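Local coordinates for hydroxyethylphosphonate dioxygenase (Streptomyces albus, PDB 6B9R) that uses iron and dioxygen to cleave 2-hydroxyethylphosphonate, breaking its carbon-carbon bond to release hydroxymethylphosphonate and formate, at the interface of chains A and B. Numbering follows the deposited sequence. Chains: chain A/B, Hydroxyethylphosphonate dioxygenase.

Contact 1: the interface of chains A and B. Residues chain A 434, 438, 441-442, 445; chain B 150, 186-187, 217.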
# COMPACT_ATOMS: atom_id res chain seq x y z
N MET A 434 13.98 1.20 10.38
CA MET A 434 14.49 2.56 10.42
C MET A 434 15.42 2.77 11.61
O MET A 434 15.21 2.21 12.68
CB MET A 434 13.35 3.56 10.51
CG MET A 434 12.64 3.81 9.23
SD MET A 434 11.38 5.06 9.51
CE MET A 434 10.69 5.19 7.87
N ALA A 438 14.30 8.14 13.41
CA ALA A 438 13.90 8.40 12.03
C ALA A 438 12.38 8.44 11.87
O ALA A 438 11.88 9.14 10.99
CB ALA A 438 14.50 7.34 11.10
N ARG A 441 10.97 11.92 11.72
CA ARG A 441 11.14 12.67 10.47
C ARG A 441 10.28 12.10 9.36
O ARG A 441 9.85 12.83 8.46
CB ARG A 441 12.61 12.68 10.03
CG ARG A 441 13.50 13.66 10.80
CD ARG A 441 14.95 13.63 10.29
NE ARG A 441 15.06 14.01 8.88
CZ ARG A 441 16.10 13.70 8.11
NH1 ARG A 441 16.12 14.06 6.83
NH2 ARG A 441 17.11 13.02 8.63
N TYR A 442 10.02 10.79 9.39
CA TYR A 442 9.09 10.18 8.45
C TYR A 442 7.70 10.77 8.62
O TYR A 442 7.03 11.11 7.64
CB TYR A 442 9.08 8.66 8.64
CG TYR A 442 7.96 7.93 7.93
CD1 TYR A 442 7.86 7.93 6.55
CD2 TYR A 442 7.01 7.22 8.66
CE1 TYR A 442 6.83 7.24 5.90
CE2 TYR A 442 5.99 6.53 8.03
CZ TYR A 442 5.90 6.55 6.64
OH TYR A 442 4.87 5.86 6.02
N GLU A 445 8.82 15.72 8.18
CA GLU A 445 10.16 16.18 7.86
C GLU A 445 10.33 17.60 8.36
O GLU A 445 9.43 18.44 8.24
CB GLU A 445 10.42 16.10 6.36
CG GLU A 445 11.81 16.59 5.93
CD GLU A 445 12.95 15.72 6.48
OE1 GLU A 445 13.30 15.84 7.67
OE2 GLU A 445 13.51 14.92 5.69
N LEU B 150 14.53 10.30 3.51
CA LEU B 150 13.47 9.30 3.59
C LEU B 150 13.64 8.18 2.58
O LEU B 150 13.41 7.01 2.90
CB LEU B 150 12.11 9.98 3.40
CG LEU B 150 10.93 9.06 3.09
CD1 LEU B 150 10.60 8.15 4.26
CD2 LEU B 150 9.72 9.89 2.68
N PRO B 186 16.17 3.80 4.63
CA PRO B 186 15.74 5.19 4.86
C PRO B 186 16.46 5.82 6.04
O PRO B 186 16.69 5.18 7.07
CB PRO B 186 14.24 5.04 5.15
CG PRO B 186 13.84 3.81 4.40
CD PRO B 186 15.02 2.88 4.51
N PHE B 187 16.82 7.09 5.85
CA PHE B 187 17.39 7.98 6.85
C PHE B 187 18.77 7.54 7.34
O PHE B 187 19.27 8.08 8.34
CB PHE B 187 16.44 8.18 8.05
CG PHE B 187 15.17 8.89 7.69
CD1 PHE B 187 15.19 10.22 7.31
CD2 PHE B 187 13.95 8.22 7.70
CE1 PHE B 187 14.03 10.89 6.97
CE2 PHE B 187 12.78 8.88 7.36
CZ PHE B 187 12.82 10.21 7.00
N GLN B 217 2.18 6.99 4.80
CA GLN B 217 2.69 8.18 5.47
C GLN B 217 1.56 9.10 5.89
O GLN B 217 1.60 9.68 6.98
CB GLN B 217 3.65 8.94 4.54
CG GLN B 217 4.53 9.99 5.26
CD GLN B 217 3.82 11.30 5.59
OE1 GLN B 217 2.80 11.65 4.99
NE2 GLN B 217 4.36 12.04 6.57
O HOH W 1 14.29 13.27 3.55

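Contact 2: the interface of chains A and B. Residues chain A 119, 364, 397, 399-400, 421; chain B 219, 223.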
# COMPACT_ATOMS: atom_id res chain seq x y z
N GLN A 119 -9.49 9.27 8.20
CA GLN A 119 -8.28 8.51 8.43
C GLN A 119 -8.43 7.04 8.05
O GLN A 119 -7.45 6.29 8.17
CB GLN A 119 -7.86 8.65 9.90
CG GLN A 119 -7.47 10.10 10.27
CD GLN A 119 -7.51 10.40 11.76
OE1 GLN A 119 -8.52 10.89 12.26
NE2 GLN A 119 -6.41 10.12 12.47
N HIS A 364 -7.50 -0.56 12.20
CA HIS A 364 -8.61 0.34 12.52
C HIS A 364 -9.72 -0.47 13.17
O HIS A 364 -9.90 -1.65 12.86
CB HIS A 364 -9.16 1.00 11.26
CG HIS A 364 -8.18 1.86 10.53
ND1 HIS A 364 -8.00 3.19 10.81
CD2 HIS A 364 -7.34 1.58 9.50
CE1 HIS A 364 -7.08 3.70 10.00
NE2 HIS A 364 -6.66 2.74 9.20
N TYR A 397 -15.42 4.98 16.03
CA TYR A 397 -14.26 4.71 15.20
C TYR A 397 -13.02 4.82 16.07
O TYR A 397 -12.92 5.74 16.89
CB TYR A 397 -14.18 5.70 14.03
CG TYR A 397 -12.82 5.66 13.42
CD1 TYR A 397 -12.40 4.54 12.70
CD2 TYR A 397 -11.93 6.70 13.61
CE1 TYR A 397 -11.14 4.48 12.16
CE2 TYR A 397 -10.65 6.65 13.07
CZ TYR A 397 -10.27 5.54 12.34
OH TYR A 397 -9.00 5.48 11.82
N ILE A 399 -8.65 4.55 15.90
CA ILE A 399 -7.44 4.47 15.08
C ILE A 399 -6.59 3.29 15.55
O ILE A 399 -6.78 2.80 16.68
CB ILE A 399 -6.61 5.78 15.12
CG1 ILE A 399 -5.94 5.97 16.50
CG2 ILE A 399 -7.46 6.96 14.69
CD1 ILE A 399 -4.92 7.17 16.53
N PRO A 400 -5.66 2.81 14.72
CA PRO A 400 -4.74 1.76 15.18
C PRO A 400 -4.00 2.17 16.44
O PRO A 400 -3.71 3.35 16.66
CB PRO A 400 -3.77 1.60 14.00
CG PRO A 400 -4.54 2.07 12.80
CD PRO A 400 -5.44 3.18 13.31
N GLY A 421 -5.20 -0.89 7.76
CA GLY A 421 -5.06 0.40 7.14
C GLY A 421 -3.96 0.40 6.11
O GLY A 421 -3.48 -0.66 5.68
N GLU B 219 -1.60 8.40 6.67
CA GLU B 219 -2.34 7.90 7.83
C GLU B 219 -1.49 7.95 9.08
O GLU B 219 -1.94 8.44 10.12
CB GLU B 219 -2.81 6.45 7.61
CG GLU B 219 -4.11 6.28 6.89
CD GLU B 219 -4.50 4.81 6.76
OE1 GLU B 219 -4.18 4.02 7.68
OE2 GLU B 219 -5.12 4.46 5.74
N PHE B 223 -1.83 9.67 13.02
CA PHE B 223 -1.86 8.93 14.28
C PHE B 223 -0.83 9.48 15.26
O PHE B 223 -1.06 9.42 16.48
CB PHE B 223 -1.60 7.43 14.06
CG PHE B 223 -2.54 6.77 13.09
CD1 PHE B 223 -3.83 7.24 12.90
CD2 PHE B 223 -2.12 5.66 12.36
CE1 PHE B 223 -4.68 6.62 11.99
CE2 PHE B 223 -2.96 5.04 11.45
CZ PHE B 223 -4.24 5.53 11.26

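Contact 1: the interface of chains A and B
B:Phe187 is the plug of this patch, pushed against the short A helix 438-443, and it is worth following outward from CB. Its CB and the near rim of the ring sit on the methyl of A:Ala438, with B:Phe187 CD2 3.6 Å from A:Ala438 CB. On that same rim CE2 reaches the start of the A:Tyr442 side chain, and the methyl end of A:Met434 borders it more loosely. The other rim, CD1 and CE1, runs into A:Arg441: CE1 stands over the centre of the guanidinium, 3.7 Å from A:Arg441 CZ, and the planes are turned 66° apart, so a ring edge meets a guanidinium face. At the far end, CZ comes to the backbone N of A:Tyr442.

What keeps that guanidinium in place is A:Glu445 of its own chain. A side-on grip pairs A:Arg441 NE with OE1 of A:Glu445 (2.8 Å) and NH1 with OE2, nearly in the guanidinium plane. Carboxylate atom OE2 of A:Glu445 lies 2.8 Å from the oxygen of water 1, which in turn meets the backbone N of B:Leu150, whose CA lies against a face of the phenylalanine ring.

A:Tyr442 makes the second half of the contact. With CG anti to the backbone N (chi1 168°), its ring is sent under the aliphatic part of B:Gln217, whose CG covers one face near CE1, while B:Leu150 CD1 meets the CD1 edge, 3.6 Å from A:Tyr442 CD1. B:Gln217 runs past the tyrosine in the opposite direction and bends at chi2, bringing its amide NE2 to the A:Tyr442 carbonyl O (3.0 Å, 170° at the hydrogen). The tyrosine OH packs against the backbone of B:Gln217, in the first turn of helix 215-223, 3.2 Å from its N; the N-H is poorly aimed at it, so a hydrogen bond is doubtful.

In the fold, B:Phe187 lies on the turn between strands 181-184 and 190-194, close in sequence to iron ligand B:His190, and B:Leu150 directly follows iron ligand B:His149.

Contact 2: the interface of chains A and B
Apolar packing comes first: the ring of B:Phe223 lies against A:Pro400, whose CD sits over the ring face in a CH-pi contact, 3.8 Å from the centroid of the B:Phe223 ring. The two side chains cross at about a right angle. The opposite ring face is backed by B:Glu219 O, the carbonyl one helical turn earlier, so the phenyl group is clamped between its own helix and the partner's proline. A:Ile399 lies on the same face as the proline, over the CD1/CE1 rim and running the opposite way, with A:Ile399 CB 3.8 Å from B:Phe223 CE1; the A:Gln119 amide nitrogen comes at the edge of that rim. A:His364 adds carbon CE1, 3.6 Å from B:Phe223 CZ.

The polar part is a chain of two hydrogen bonds through that imidazole. A:His364 ND1 hydrogen-bonds A:Tyr397 OH at 2.7 Å, a second-shell bond whose donor cannot be told; A:Tyr397 itself buries no surface on the partner. On the other side of the ring, NE2 donates to the carboxylate of B:Glu219. Held at both nitrogens, with A:Pro400 CD against one face, the imidazole has little freedom to rotate. The B:Glu219 chain is extended beyond CG (chi2 -178°), which carries its carboxylate across to the histidine. The glutamate's charge would probably favour a proton on NE2.

That interchain bond is modest: A:His364 NE2 lies 3.2 Å from B:Glu219 OE1, in the imidazole plane but 56° out of the carboxylate plane.

Helix 215-223 of chain B serves both sites: B:Gln217 near its start belongs to contact 1, while B:Glu219 and B:Phe223 belong to contact 2. The C-alpha centres of contact 1 and contact 2 lie about 20 Å apart. On chain A the surfaces differ, the C-terminal helix 438-443 in contact 1 and strand ends with nearby loops in contact 2, so one helix bridges two regions of the partner. Two-fold symmetry repeats both contacts with the chains exchanged. If this dimer is the working form, contact 1 could tie the partner's C-terminal segment to the framework beside the iron site, and contact 2 would brace the shared helix.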